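Local atomic coordinates of acidocalcisomal pyrophosphatase (Trypanosoma brucei brucei, PDB entry 5C5V), a protein that probably hydrolyses inorganic pyrophosphate to phosphate with the help of magnesium ions. Residues P133-D138 with V322-H327; P148-N153 with V241-V246; I228-F233 with H264-C269. All blocks are in the same frame, centred on the assembly; numbering follows the deposited sequence.

Contact 1 of 3, residues P133-D138 with V322-H327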
ATOM      1  N   PRO A 133      14.745  21.182  13.036  1.00 53.73           N
ATOM      2  CA  PRO A 133      15.866  20.239  12.934  1.00 53.82           C
ATOM      3  C   PRO A 133      15.900  19.582  11.559  1.00 52.94           C
ATOM      4  O   PRO A 133      14.859  19.192  11.046  1.00 52.27           O
ATOM      5  CB  PRO A 133      15.576  19.203  14.035  1.00 54.03           C
ATOM      6  CG  PRO A 133      14.546  19.817  14.909  1.00 54.29           C
ATOM      7  CD  PRO A 133      13.757  20.758  14.042  1.00 53.74           C
ATOM      8  N   LEU A 134      17.084  19.493  10.971  1.00 54.39           N
ATOM      9  CA  LEU A 134      17.279  18.790   9.720  1.00 53.59           C
ATOM     10  C   LEU A 134      17.042  17.295   9.938  1.00 53.59           C
ATOM     11  O   LEU A 134      16.291  16.660   9.199  1.00 52.73           O
ATOM     12  CB  LEU A 134      18.690  19.044   9.179  1.00 53.85           C
ATOM     13  CG  LEU A 134      19.152  18.211   7.983  1.00 53.34           C
ATOM     14  CD1 LEU A 134      18.195  18.369   6.803  1.00 52.02           C
ATOM     15  CD2 LEU A 134      20.567  18.627   7.602  1.00 53.71           C
ATOM     16  N   TYR A 135      17.684  16.756  10.977  1.00 55.12           N
ATOM     17  CA  TYR A 135      17.568  15.347  11.344  1.00 55.46           C
ATOM     18  C   TYR A 135      16.445  15.129  12.347  1.00 55.69           C
ATOM     19  O   TYR A 135      16.375  15.829  13.363  1.00 56.11           O
ATOM     20  CB  TYR A 135      18.876  14.842  11.946  1.00 56.54           C
ATOM     21  CG  TYR A 135      20.033  14.904  10.991  1.00 56.66           C
ATOM     22  CD1 TYR A 135      20.279  13.858  10.105  1.00 56.17           C
ATOM     23  CD2 TYR A 135      20.875  16.009  10.960  1.00 56.73           C
ATOM     24  CE1 TYR A 135      21.328  13.912   9.214  1.00 56.06           C
ATOM     25  CE2 TYR A 135      21.929  16.074  10.070  1.00 56.68           C
ATOM     26  CZ  TYR A 135      22.146  15.017   9.199  1.00 56.40           C
ATOM     27  OH  TYR A 135      23.184  15.061   8.305  1.00 56.37           O
ATOM     28  N   VAL A 136      15.581  14.153  12.076  1.00 57.55           N
ATOM     29  CA  VAL A 136      14.543  13.773  13.028  1.00 57.75           C
ATOM     30  C   VAL A 136      15.110  12.731  13.979  1.00 59.12           C
ATOM     31  O   VAL A 136      15.315  11.575  13.605  1.00 59.81           O
ATOM     32  CB  VAL A 136      13.287  13.212  12.321  1.00 57.10           C
ATOM     33  CG1 VAL A 136      12.204  12.875  13.345  1.00 56.99           C
ATOM     34  CG2 VAL A 136      12.774  14.217  11.273  1.00 55.76           C
ATOM     35  N   ARG A 137      15.394  13.146  15.204  1.00 60.71           N
ATOM     36  CA  ARG A 137      16.066  12.280  16.164  1.00 62.22           C
ATOM     37  C   ARG A 137      15.125  11.906  17.299  1.00 62.28           C
ATOM     38  O   ARG A 137      14.689  12.772  18.057  1.00 62.30           O
ATOM     39  CB  ARG A 137      17.305  12.984  16.746  1.00 63.13           C
ATOM     40  CG  ARG A 137      18.375  13.377  15.723  1.00 63.41           C
ATOM     41  CD  ARG A 137      19.257  14.535  16.240  1.00 64.01           C
ATOM     42  NE  ARG A 137      20.051  14.174  17.414  1.00 65.71           N
ATOM     43  CZ  ARG A 137      19.931  14.724  18.628  1.00 66.27           C
ATOM     44  NH1 ARG A 137      19.025  15.675  18.870  1.00 65.48           N
ATOM     45  NH2 ARG A 137      20.727  14.308  19.613  1.00 66.87           N
ATOM     46  N   ASP A 138      14.848  10.620  17.458  1.00 62.13           N
ATOM     47  CA  ASP A 138      14.092  10.185  18.633  1.00 62.39           C
ATOM     48  C   ASP A 138      14.940  10.334  19.885  1.00 63.03           C
ATOM     49  O   ASP A 138      16.115   9.974  19.879  1.00 64.02           O
ATOM     50  CB  ASP A 138      13.662   8.724  18.495  1.00 62.76           C
ATOM     51  CG  ASP A 138      12.472   8.548  17.591  1.00 61.96           C
ATOM     52  OD1 ASP A 138      11.576   9.432  17.598  1.00 61.03           O
ATOM     53  OD2 ASP A 138      12.450   7.529  16.857  1.00 62.58           O
ATOM     54  N   VAL A 322      25.884  14.771   0.563  1.00 54.82           N
ATOM     55  CA  VAL A 322      25.624  16.123   0.087  1.00 54.79           C
ATOM     56  C   VAL A 322      24.858  16.919   1.149  1.00 55.30           C
ATOM     57  O   VAL A 322      25.165  18.079   1.406  1.00 55.76           O
ATOM     58  CB  VAL A 322      24.825  16.129  -1.230  1.00 53.86           C
ATOM     59  CG1 VAL A 322      24.248  17.506  -1.504  1.00 54.00           C
ATOM     60  CG2 VAL A 322      25.685  15.657  -2.402  1.00 53.63           C
ATOM     61  N   ILE A 323      23.856  16.291   1.754  1.00 54.26           N
ATOM     62  CA  ILE A 323      23.070  16.952   2.790  1.00 54.52           C
ATOM     63  C   ILE A 323      23.908  17.220   4.054  1.00 55.73           C
ATOM     64  O   ILE A 323      23.849  18.310   4.624  1.00 56.36           O
ATOM     65  CB  ILE A 323      21.831  16.126   3.139  1.00 54.20           C
ATOM     66  CG1 ILE A 323      20.855  16.149   1.964  1.00 53.15           C
ATOM     67  CG2 ILE A 323      21.171  16.651   4.425  1.00 54.65           C
ATOM     68  CD1 ILE A 323      19.744  15.135   2.088  1.00 52.73           C
ATOM     69  N   ASP A 324      24.705  16.235   4.465  1.00 55.96           N
ATOM     70  CA  ASP A 324      25.577  16.375   5.630  1.00 57.25           C
ATOM     71  C   ASP A 324      26.538  17.553   5.466  1.00 57.58           C
ATOM     72  O   ASP A 324      26.713  18.376   6.375  1.00 58.40           O
ATOM     73  CB  ASP A 324      26.371  15.086   5.847  1.00 57.73           C
ATOM     74  CG  ASP A 324      27.387  15.201   6.982  1.00 59.51           C
ATOM     75  OD1 ASP A 324      26.986  15.519   8.119  1.00 60.33           O
ATOM     76  OD2 ASP A 324      28.598  14.988   6.736  1.00 59.58           O
ATOM     77  N   GLU A 325      27.161  17.626   4.292  1.00 58.16           N
ATOM     78  CA  GLU A 325      28.110  18.685   3.999  1.00 58.38           C
ATOM     79  C   GLU A 325      27.433  20.057   3.939  1.00 58.28           C
ATOM     80  O   GLU A 325      28.006  21.039   4.389  1.00 58.96           O
ATOM     81  CB  GLU A 325      28.845  18.384   2.697  1.00 57.74           C
ATOM     82  CG  GLU A 325      29.739  17.160   2.801  1.00 58.07           C
ATOM     83  CD  GLU A 325      30.397  16.790   1.481  1.00 57.96           C
ATOM     84  OE1 GLU A 325      30.180  17.495   0.457  1.00 57.39           O
ATOM     85  OE2 GLU A 325      31.105  15.760   1.458  1.00 58.23           O
ATOM     86  N   SER A 326      26.209  20.135   3.429  1.00 53.89           N
ATOM     87  CA  SER A 326      25.528  21.430   3.435  1.00 54.13           C
ATOM     88  C   SER A 326      25.064  21.818   4.845  1.00 54.85           C
ATOM     89  O   SER A 326      24.761  22.977   5.103  1.00 55.17           O
ATOM     90  CB  SER A 326      24.331  21.440   2.484  1.00 53.12           C
ATOM     91  OG  SER A 326      23.271  20.676   3.026  1.00 53.12           O
ATOM     92  N   HIS A 327      24.963  20.833   5.731  1.00 53.51           N
ATOM     93  CA  HIS A 327      24.650  21.071   7.134  1.00 54.34           C
ATOM     94  C   HIS A 327      25.853  21.735   7.795  1.00 55.55           C
ATOM     95  O   HIS A 327      25.714  22.681   8.563  1.00 56.38           O
ATOM     96  CB  HIS A 327      24.301  19.751   7.826  1.00 54.59           C
ATOM     97  CG  HIS A 327      23.613  19.906   9.147  1.00 55.44           C
ATOM     98  ND1 HIS A 327      22.548  20.760   9.337  1.00 54.94           N
ATOM     99  CD2 HIS A 327      23.793  19.264  10.326  1.00 56.21           C
ATOM    100  CE1 HIS A 327      22.120  20.660  10.584  1.00 55.63           C
ATOM    101  NE2 HIS A 327      22.858  19.758  11.205  1.00 56.48           N
TER
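Leu134, Tyr135 and His327 carry this contact between the loop 133-138 and residues 322-327 of helix 316-336. Leu134 and His327 reach toward each other tip to tip. The methyl CD2 of Leu134 lies over one face of the imidazole. Leu134 CD2 stands 3.8 Å from the centroid of the His327 ring and 30° off the ring normal, a CH-pi contact. The ring atom nearest to Leu134 CD2 is His327 ND1, at 3.4 Å. CG of Leu134 is anti to the backbone N (chi1 171°), which turns CG toward the helix. From there Leu134 CD2 touches both His327 and Ile323, meeting Ile323 CG2 at 3.8 Å.

Tyr135 meets the same imidazole in an edge-to-face pair. Its ring edge is turned toward the face of His327, with the planes at 75° and the centroids 5.5 Å apart. Tyr135 CE2 and His327 CD2 are the closest ring atoms, at 3.7 Å. Farther out, Tyr135 OH lies 3.8 Å from Asp324 CA, the two side chains crossing obliquely.

His327 and Asp324 have polar partners elsewhere. His327 ND1 hydrogen-bonds to Gln203 O, which should help to fix the rotation of the ring. Asp324 OD2 bonds to His20 NE2 of the second subunit. Leu134 and Ile323 both also touch Tyr152 of the central sheet.

No hydrogen bond crosses between the two segments. The loop is therefore held against the helix by methyl and ring contacts, while the histidine and aspartate spend their hydrogen bonds on a neighbouring loop and a neighbouring subunit.

Contact 2 of 3, residues P148-N153 with V241-V246; sequences PMNRYN and VKVLGV
Tyr152 pairs with Val241 where strand 152-156 joins strand 238-251, antiparallel neighbours in the central sheet of the pyrophosphatase fold. The two residues form a hydrogen-bonded pair. Tyr152 N gives to Val241 O at 2.9 Å, and Val241 N gives to Tyr152 O at 2.8 Å. Just before the pair, the CA of Arg151 makes a CA-H...O contact with Val241 O.

Asn150 continues the bonding with its side chain, where the backbone ladder has stopped. Its amide takes both polar groups of Val243. Val243 N gives to Asn150 OD1 at 2.8 Å, tilted 26° from the carbonyl plane. In return, Asn150 ND2 gives to Val243 O at 2.9 Å. This second bond is nearly straight, at 169°, and uses a carbonyl lone pair. Two bonds to one residue should hold the amide from flipping. CG of Asn150 is anti to its backbone N (chi1 -170°), which points CG toward strand 238-251.

Apolar contacts lie beside these bonds. Val243 CG2 meets Tyr152 CD2 at 3.6 Å, oblique to the ring. Tyr152 CB and Val241 CG2 are farther apart, at 4.1 Å. Helix 316-336 packs here through Met320, which touches Tyr152, and Ala319 and Ile323, which touch Val243. Beyond Val243, Leu244 and Gly245 both face Val260 and form a classic beta bulge.

The Lys242 side chain crosses that of Asn150 at about a right angle, and Lys242 NZ bonds to Cys269 O. Lys242 CG passes 3.3 Å from Asn150 ND2.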
ATOM      1  N   PRO A 148      20.675   2.212   9.771  1.00 70.13           N
ATOM      2  CA  PRO A 148      21.078   3.621   9.888  1.00 69.70           C
ATOM      3  C   PRO A 148      19.894   4.571   9.706  1.00 68.60           C
ATOM      4  O   PRO A 148      18.859   4.174   9.195  1.00 67.79           O
ATOM      5  CB  PRO A 148      22.116   3.794   8.757  1.00 68.49           C
ATOM      6  CG  PRO A 148      22.100   2.464   7.966  1.00 68.10           C
ATOM      7  CD  PRO A 148      20.879   1.709   8.402  1.00 68.79           C
ATOM      8  N   MET A 149      20.059   5.812  10.143  1.00 66.99           N
ATOM      9  CA  MET A 149      18.954   6.748  10.203  1.00 66.19           C
ATOM     10  C   MET A 149      18.736   7.337   8.822  1.00 64.39           C
ATOM     11  O   MET A 149      19.700   7.534   8.072  1.00 63.97           O
ATOM     12  CB  MET A 149      19.225   7.863  11.229  1.00 67.10           C
ATOM     13  CG  MET A 149      20.036   7.441  12.473  1.00 69.47           C
ATOM     14  N   ASN A 150      17.478   7.578   8.471  1.00 60.44           N
ATOM     15  CA  ASN A 150      17.136   8.281   7.241  1.00 58.47           C
ATOM     16  C   ASN A 150      15.797   8.941   7.450  1.00 57.60           C
ATOM     17  O   ASN A 150      14.791   8.513   6.899  1.00 56.95           O
ATOM     18  CB  ASN A 150      17.092   7.336   6.037  1.00 57.56           C
ATOM     19  CG  ASN A 150      16.968   8.082   4.685  1.00 56.18           C
ATOM     20  OD1 ASN A 150      16.683   9.281   4.632  1.00 55.59           O
ATOM     21  ND2 ASN A 150      17.153   7.352   3.597  1.00 55.51           N
ATOM     22  N   ARG A 151      15.782   9.977   8.272  1.00 57.51           N
ATOM     23  CA  ARG A 151      14.546  10.651   8.591  1.00 56.90           C
ATOM     24  C   ARG A 151      14.866  12.134   8.687  1.00 56.85           C
ATOM     25  O   ARG A 151      15.491  12.592   9.652  1.00 57.72           O
ATOM     26  CB  ARG A 151      13.936  10.112   9.890  1.00 57.90           C
ATOM     27  CG  ARG A 151      12.506  10.593  10.143  1.00 57.44           C
ATOM     28  CD  ARG A 151      11.862   9.953  11.404  1.00 58.28           C
ATOM     29  NE  ARG A 151      11.304   8.637  11.096  1.00 59.31           N
ATOM     30  CZ  ARG A 151      10.034   8.387  10.738  1.00 58.38           C
ATOM     31  NH1 ARG A 151       9.126   9.363  10.655  1.00 56.88           N
ATOM     32  NH2 ARG A 151       9.669   7.131  10.487  1.00 58.39           N
ATOM     33  N   TYR A 152      14.468  12.863   7.651  1.00 53.58           N
ATOM     34  CA  TYR A 152      14.780  14.270   7.493  1.00 53.26           C
ATOM     35  C   TYR A 152      13.535  15.130   7.502  1.00 53.01           C
ATOM     36  O   TYR A 152      12.504  14.732   6.997  1.00 52.59           O
ATOM     37  CB  TYR A 152      15.531  14.494   6.179  1.00 52.77           C
ATOM     38  CG  TYR A 152      16.894  13.850   6.115  1.00 53.38           C
ATOM     39  CD1 TYR A 152      18.031  14.571   6.474  1.00 54.13           C
ATOM     40  CD2 TYR A 152      17.049  12.531   5.710  1.00 53.13           C
ATOM     41  CE1 TYR A 152      19.290  13.999   6.419  1.00 54.68           C
ATOM     42  CE2 TYR A 152      18.301  11.946   5.647  1.00 53.84           C
ATOM     43  CZ  TYR A 152      19.426  12.684   6.007  1.00 54.71           C
ATOM     44  OH  TYR A 152      20.686  12.127   5.960  1.00 55.06           O
ATOM     45  N   ASN A 153      13.625  16.333   8.040  1.00 52.46           N
ATOM     46  CA  ASN A 153      12.507  17.249   7.915  1.00 52.39           C
ATOM     47  C   ASN A 153      12.545  17.966   6.575  1.00 52.09           C
ATOM     48  O   ASN A 153      13.581  18.490   6.161  1.00 52.30           O
ATOM     49  CB  ASN A 153      12.486  18.250   9.060  1.00 53.03           C
ATOM     50  CG  ASN A 153      11.720  17.731  10.249  1.00 53.47           C
ATOM     51  OD1 ASN A 153      10.707  17.054  10.087  1.00 53.06           O
ATOM     52  ND2 ASN A 153      12.208  18.016  11.449  1.00 54.09           N
ATOM     53  N   VAL A 241      10.705  12.848   5.911  1.00 53.37           N
ATOM     54  CA  VAL A 241      10.922  12.174   4.640  1.00 52.81           C
ATOM     55  C   VAL A 241      12.157  11.301   4.678  1.00 53.33           C
ATOM     56  O   VAL A 241      13.032  11.448   5.535  1.00 54.06           O
ATOM     57  CB  VAL A 241      11.066  13.164   3.455  1.00 52.31           C
ATOM     58  CG1 VAL A 241       9.861  14.081   3.363  1.00 52.04           C
ATOM     59  CG2 VAL A 241      12.371  13.944   3.548  1.00 52.60           C
ATOM     60  N   LYS A 242      12.200  10.382   3.727  1.00 55.22           N
ATOM     61  CA  LYS A 242      13.317   9.481   3.513  1.00 55.48           C
ATOM     62  C   LYS A 242      14.029   9.864   2.227  1.00 54.69           C
ATOM     63  O   LYS A 242      13.408   9.955   1.180  1.00 54.06           O
ATOM     64  CB  LYS A 242      12.829   8.033   3.442  1.00 55.72           C
ATOM     65  CG  LYS A 242      13.905   7.050   3.056  1.00 56.31           C
ATOM     66  CD  LYS A 242      13.559   5.644   3.505  1.00 57.09           C
ATOM     67  CE  LYS A 242      12.871   4.861   2.421  1.00 56.65           C
ATOM     68  NZ  LYS A 242      12.733   3.432   2.863  1.00 58.03           N
ATOM     69  N   VAL A 243      15.331  10.086   2.312  1.00 53.29           N
ATOM     70  CA  VAL A 243      16.132  10.483   1.164  1.00 52.68           C
ATOM     71  C   VAL A 243      16.502   9.273   0.296  1.00 52.74           C
ATOM     72  O   VAL A 243      16.967   8.261   0.817  1.00 53.49           O
ATOM     73  CB  VAL A 243      17.411  11.201   1.631  1.00 53.51           C
ATOM     74  CG1 VAL A 243      18.473  11.203   0.537  1.00 53.24           C
ATOM     75  CG2 VAL A 243      17.080  12.605   2.124  1.00 53.35           C
ATOM     76  N   LEU A 244      16.295   9.385  -1.018  1.00 53.72           N
ATOM     77  CA  LEU A 244      16.530   8.278  -1.946  1.00 53.41           C
ATOM     78  C   LEU A 244      17.710   8.533  -2.875  1.00 53.38           C
ATOM     79  O   LEU A 244      18.389   7.603  -3.285  1.00 53.55           O
ATOM     80  CB  LEU A 244      15.277   7.998  -2.784  1.00 52.77           C
ATOM     81  CG  LEU A 244      14.052   7.602  -1.972  1.00 52.91           C
ATOM     82  CD1 LEU A 244      12.836   7.542  -2.860  1.00 52.21           C
ATOM     83  CD2 LEU A 244      14.292   6.268  -1.260  1.00 53.63           C
ATOM     84  N   GLY A 245      17.946   9.785  -3.235  1.00 51.70           N
ATOM     85  CA  GLY A 245      18.998  10.078  -4.187  1.00 51.52           C
ATOM     86  C   GLY A 245      19.051  11.550  -4.500  1.00 51.71           C
ATOM     87  O   GLY A 245      18.297  12.331  -3.930  1.00 51.84           O
ATOM     88  N   VAL A 246      19.926  11.947  -5.414  1.00 51.32           N
ATOM     89  CA  VAL A 246      20.049  13.370  -5.696  1.00 51.54           C
ATOM     90  C   VAL A 246      20.498  13.642  -7.125  1.00 51.46           C
ATOM     91  O   VAL A 246      21.306  12.907  -7.688  1.00 51.64           O
ATOM     92  CB  VAL A 246      21.039  14.058  -4.693  1.00 51.91           C
ATOM     93  CG1 VAL A 246      22.417  13.450  -4.799  1.00 52.26           C
ATOM     94  CG2 VAL A 246      21.107  15.542  -4.945  1.00 52.35           C
TER

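Contact 3 of 3, residues I228-F233 with H264-C269; sequences IGMTQF and HNDPIC
Asp266 OD1 accepts a hydrogen bond from Met230 N, the one such bond between the two loops. The loop 264-269 approaches this point through His264, whose NE2 bonds to Asn150 O outside the two loops.

Asp266 follows. Its CG is anti to the backbone N (chi1 -164°), which turns the carboxylate carbon toward 228-233. Met230 N lies 2.8 Å from Asp266 OD1, with an angle of 165° at the hydrogen. The donor comes nearly along the C-O axis of the oxygen. The same Asp266 OD1 lies 3.2 Å from Gly229 CA. The other oxygen, Asp266 OD2, accepts from Ile268 N at 3.1 Å, on its anti side. This bond closes an Asx turn, nested in a type I beta turn from Asp266 to Cys269. One carboxylate thus shapes its own turn and grips the loop that leaves strand 224-227.

Pro267 stands at the next position, and Met230 reaches toward it tip to tip. Extended beyond CG, the methionine brings its methyl CE to 3.4 Å from Pro267 CG. The sulphur, Met230 SD, stays at 4.1 Å from that carbon. Pro267 also packs on Phe271 of the second subunit.

Ile268 packs on Met230 of the third subunit. At Cys269 the backbone N completes the turn, bonding to Asp266 O at 3.2 Å.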
ATOM      1  N   ILE A 228       8.316  12.756  -3.735  1.00 52.19           N
ATOM      2  CA  ILE A 228       7.623  12.105  -4.863  1.00 51.99           C
ATOM      3  C   ILE A 228       6.415  11.273  -4.446  1.00 51.73           C
ATOM      4  O   ILE A 228       5.858  10.551  -5.247  1.00 51.49           O
ATOM      5  CB  ILE A 228       8.581  11.195  -5.650  1.00 51.61           C
ATOM      6  CG1 ILE A 228       9.049  10.037  -4.773  1.00 51.53           C
ATOM      7  CG2 ILE A 228       9.768  11.992  -6.178  1.00 51.83           C
ATOM      8  CD1 ILE A 228      10.109   9.168  -5.420  1.00 51.51           C
ATOM      9  N   GLY A 229       6.006  11.385  -3.188  1.00 53.81           N
ATOM     10  CA  GLY A 229       4.854  10.642  -2.713  1.00 53.79           C
ATOM     11  C   GLY A 229       3.572  11.082  -3.398  1.00 53.72           C
ATOM     12  O   GLY A 229       3.580  12.008  -4.213  1.00 53.84           O
ATOM     13  N   MET A 230       2.472  10.411  -3.075  1.00 54.79           N
ATOM     14  CA  MET A 230       1.217  10.650  -3.773  1.00 54.78           C
ATOM     15  C   MET A 230       0.383  11.750  -3.129  1.00 55.00           C
ATOM     16  O   MET A 230      -0.562  12.233  -3.738  1.00 54.99           O
ATOM     17  CB  MET A 230       0.402   9.361  -3.848  1.00 54.63           C
ATOM     18  CG  MET A 230      -0.204   8.985  -2.524  1.00 55.08           C
ATOM     19  SD  MET A 230      -0.927   7.330  -2.530  1.00 55.71           S
ATOM     20  CE  MET A 230      -1.672   7.406  -0.882  1.00 56.17           C
ATOM     21  N   THR A 231       0.740  12.150  -1.905  1.00 52.33           N
ATOM     22  CA  THR A 231      -0.051  13.121  -1.144  1.00 52.54           C
ATOM     23  C   THR A 231       0.428  14.553  -1.388  1.00 53.24           C
ATOM     24  O   THR A 231       1.622  14.828  -1.320  1.00 53.22           O
ATOM     25  CB  THR A 231       0.016  12.860   0.376  1.00 52.90           C
ATOM     26  OG1 THR A 231      -0.235  11.480   0.649  1.00 53.03           O
ATOM     27  CG2 THR A 231      -1.000  13.713   1.111  1.00 52.88           C
ATOM     28  N   GLN A 232      -0.508  15.449  -1.697  1.00 50.59           N
ATOM     29  CA  GLN A 232      -0.210  16.869  -1.832  1.00 51.20           C
ATOM     30  C   GLN A 232      -0.075  17.508  -0.452  1.00 51.77           C
ATOM     31  O   GLN A 232      -0.949  17.335   0.396  1.00 51.79           O
ATOM     32  CB  GLN A 232      -1.313  17.575  -2.611  1.00 51.69           C
ATOM     33  CG  GLN A 232      -1.071  19.045  -2.827  1.00 52.95           C
ATOM     34  CD  GLN A 232      -2.329  19.794  -3.193  1.00 53.68           C
ATOM     35  OE1 GLN A 232      -3.307  19.779  -2.450  1.00 53.42           O
ATOM     36  NE2 GLN A 232      -2.315  20.451  -4.353  1.00 54.50           N
ATOM     37  N   PHE A 233       0.987  18.273  -0.239  1.00 52.10           N
ATOM     38  CA  PHE A 233       1.191  18.967   1.034  1.00 52.73           C
ATOM     39  C   PHE A 233       0.655  20.391   0.969  1.00 54.08           C
ATOM     40  O   PHE A 233       0.377  20.910  -0.122  1.00 54.58           O
ATOM     41  CB  PHE A 233       2.669  19.000   1.406  1.00 52.78           C
ATOM     42  CG  PHE A 233       3.267  17.644   1.675  1.00 52.12           C
ATOM     43  CD1 PHE A 233       2.487  16.599   2.144  1.00 51.83           C
ATOM     44  CD2 PHE A 233       4.613  17.422   1.489  1.00 51.91           C
ATOM     45  CE1 PHE A 233       3.044  15.348   2.401  1.00 51.17           C
ATOM     46  CE2 PHE A 233       5.169  16.184   1.748  1.00 51.25           C
ATOM     47  CZ  PHE A 233       4.379  15.150   2.201  1.00 51.08           C
ATOM     48  N   HIS A 264       7.696   9.631   4.729  1.00 54.25           N
ATOM     49  CA  HIS A 264       7.621   8.433   5.543  1.00 55.19           C
ATOM     50  C   HIS A 264       6.173   8.009   5.765  1.00 55.26           C
ATOM     51  O   HIS A 264       5.925   6.954   6.321  1.00 56.07           O
ATOM     52  CB  HIS A 264       8.317   8.656   6.892  1.00 56.18           C
ATOM     53  CG  HIS A 264       9.786   8.371   6.871  1.00 56.81           C
ATOM     54  ND1 HIS A 264      10.300   7.093   6.940  1.00 57.52           N
ATOM     55  CD2 HIS A 264      10.854   9.198   6.778  1.00 56.67           C
ATOM     56  CE1 HIS A 264      11.619   7.146   6.904  1.00 57.83           C
ATOM     57  NE2 HIS A 264      11.981   8.413   6.803  1.00 57.38           N
ATOM     58  N   ASN A 265       5.223   8.839   5.336  1.00 59.11           N
ATOM     59  CA  ASN A 265       3.800   8.513   5.430  1.00 59.04           C
ATOM     60  C   ASN A 265       3.179   7.944   4.161  1.00 58.61           C
ATOM     61  O   ASN A 265       2.005   7.566   4.160  1.00 58.72           O
ATOM     62  CB  ASN A 265       3.011   9.747   5.843  1.00 58.78           C
ATOM     63  CG  ASN A 265       3.040   9.950   7.312  1.00 60.13           C
ATOM     64  OD1 ASN A 265       3.113   8.969   8.067  1.00 60.83           O
ATOM     65  ND2 ASN A 265       3.024  11.217   7.756  1.00 60.27           N
ATOM     66  N   ASP A 266       3.948   7.905   3.081  1.00 57.71           N
ATOM     67  CA  ASP A 266       3.454   7.338   1.836  1.00 57.57           C
ATOM     68  C   ASP A 266       3.376   5.815   1.959  1.00 58.11           C
ATOM     69  O   ASP A 266       4.232   5.191   2.596  1.00 58.59           O
ATOM     70  CB  ASP A 266       4.338   7.729   0.644  1.00 56.54           C
ATOM     71  CG  ASP A 266       3.649   7.493  -0.701  1.00 56.59           C
ATOM     72  OD1 ASP A 266       3.002   8.432  -1.220  1.00 56.43           O
ATOM     73  OD2 ASP A 266       3.754   6.375  -1.260  1.00 56.74           O
ATOM     74  N   PRO A 267       2.332   5.221   1.352  1.00 58.29           N
ATOM     75  CA  PRO A 267       2.064   3.773   1.343  1.00 58.98           C
ATOM     76  C   PRO A 267       3.204   2.945   0.764  1.00 59.14           C
ATOM     77  O   PRO A 267       3.332   1.781   1.131  1.00 60.34           O
ATOM     78  CB  PRO A 267       0.802   3.654   0.473  1.00 58.52           C
ATOM     79  CG  PRO A 267       0.107   4.977   0.666  1.00 58.30           C
ATOM     80  CD  PRO A 267       1.234   5.989   0.739  1.00 57.75           C
ATOM     81  N   ILE A 268       4.012   3.514  -0.121  1.00 58.63           N
ATOM     82  CA  ILE A 268       5.106   2.752  -0.714  1.00 58.88           C
ATOM     83  C   ILE A 268       6.488   3.132  -0.206  1.00 59.34           C
ATOM     84  O   ILE A 268       7.485   2.805  -0.860  1.00 59.41           O
ATOM     85  CB  ILE A 268       5.131   2.886  -2.251  1.00 58.30           C
ATOM     86  CG1 ILE A 268       5.506   4.303  -2.673  1.00 57.18           C
ATOM     87  CG2 ILE A 268       3.785   2.457  -2.849  1.00 58.38           C
ATOM     88  CD1 ILE A 268       5.870   4.412  -4.139  1.00 56.56           C
ATOM     89  N   CYS A 269       6.560   3.843   0.922  1.00 57.83           N
ATOM     90  CA  CYS A 269       7.851   4.249   1.484  1.00 57.97           C
ATOM     91  C   CYS A 269       8.722   3.043   1.850  1.00 59.27           C
ATOM     92  O   CYS A 269       9.919   3.035   1.575  1.00 59.44           O
ATOM     93  CB  CYS A 269       7.661   5.140   2.721  1.00 58.36           C
ATOM     94  SG  CYS A 269       9.229   5.879   3.320  1.00 58.96           S
TER

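In the fold
Contacts 1 and 2 are partly buried and adjoin, while contact 3 is buried and lies farther from the chain's centre. Contact 1 also borders the second subunit, whereas contact 3 meets three other subunits. Contact 2 lies within the central sheet, so backbone bonds and a side-chain amide dominate it. Contact 1 sets helix 316-336 against a loop by methyl and ring contacts. Contact 3 joins two loops through one carboxylate. Contacts 1 and 2 touch directly: Val136 N bonds to Arg151 O, and Leu134 O accepts from Asn153 N. Contact 2 is tied to contact 3 by hydrogen bonds to the loop 264-269. Contacts 1 and 3 do not touch.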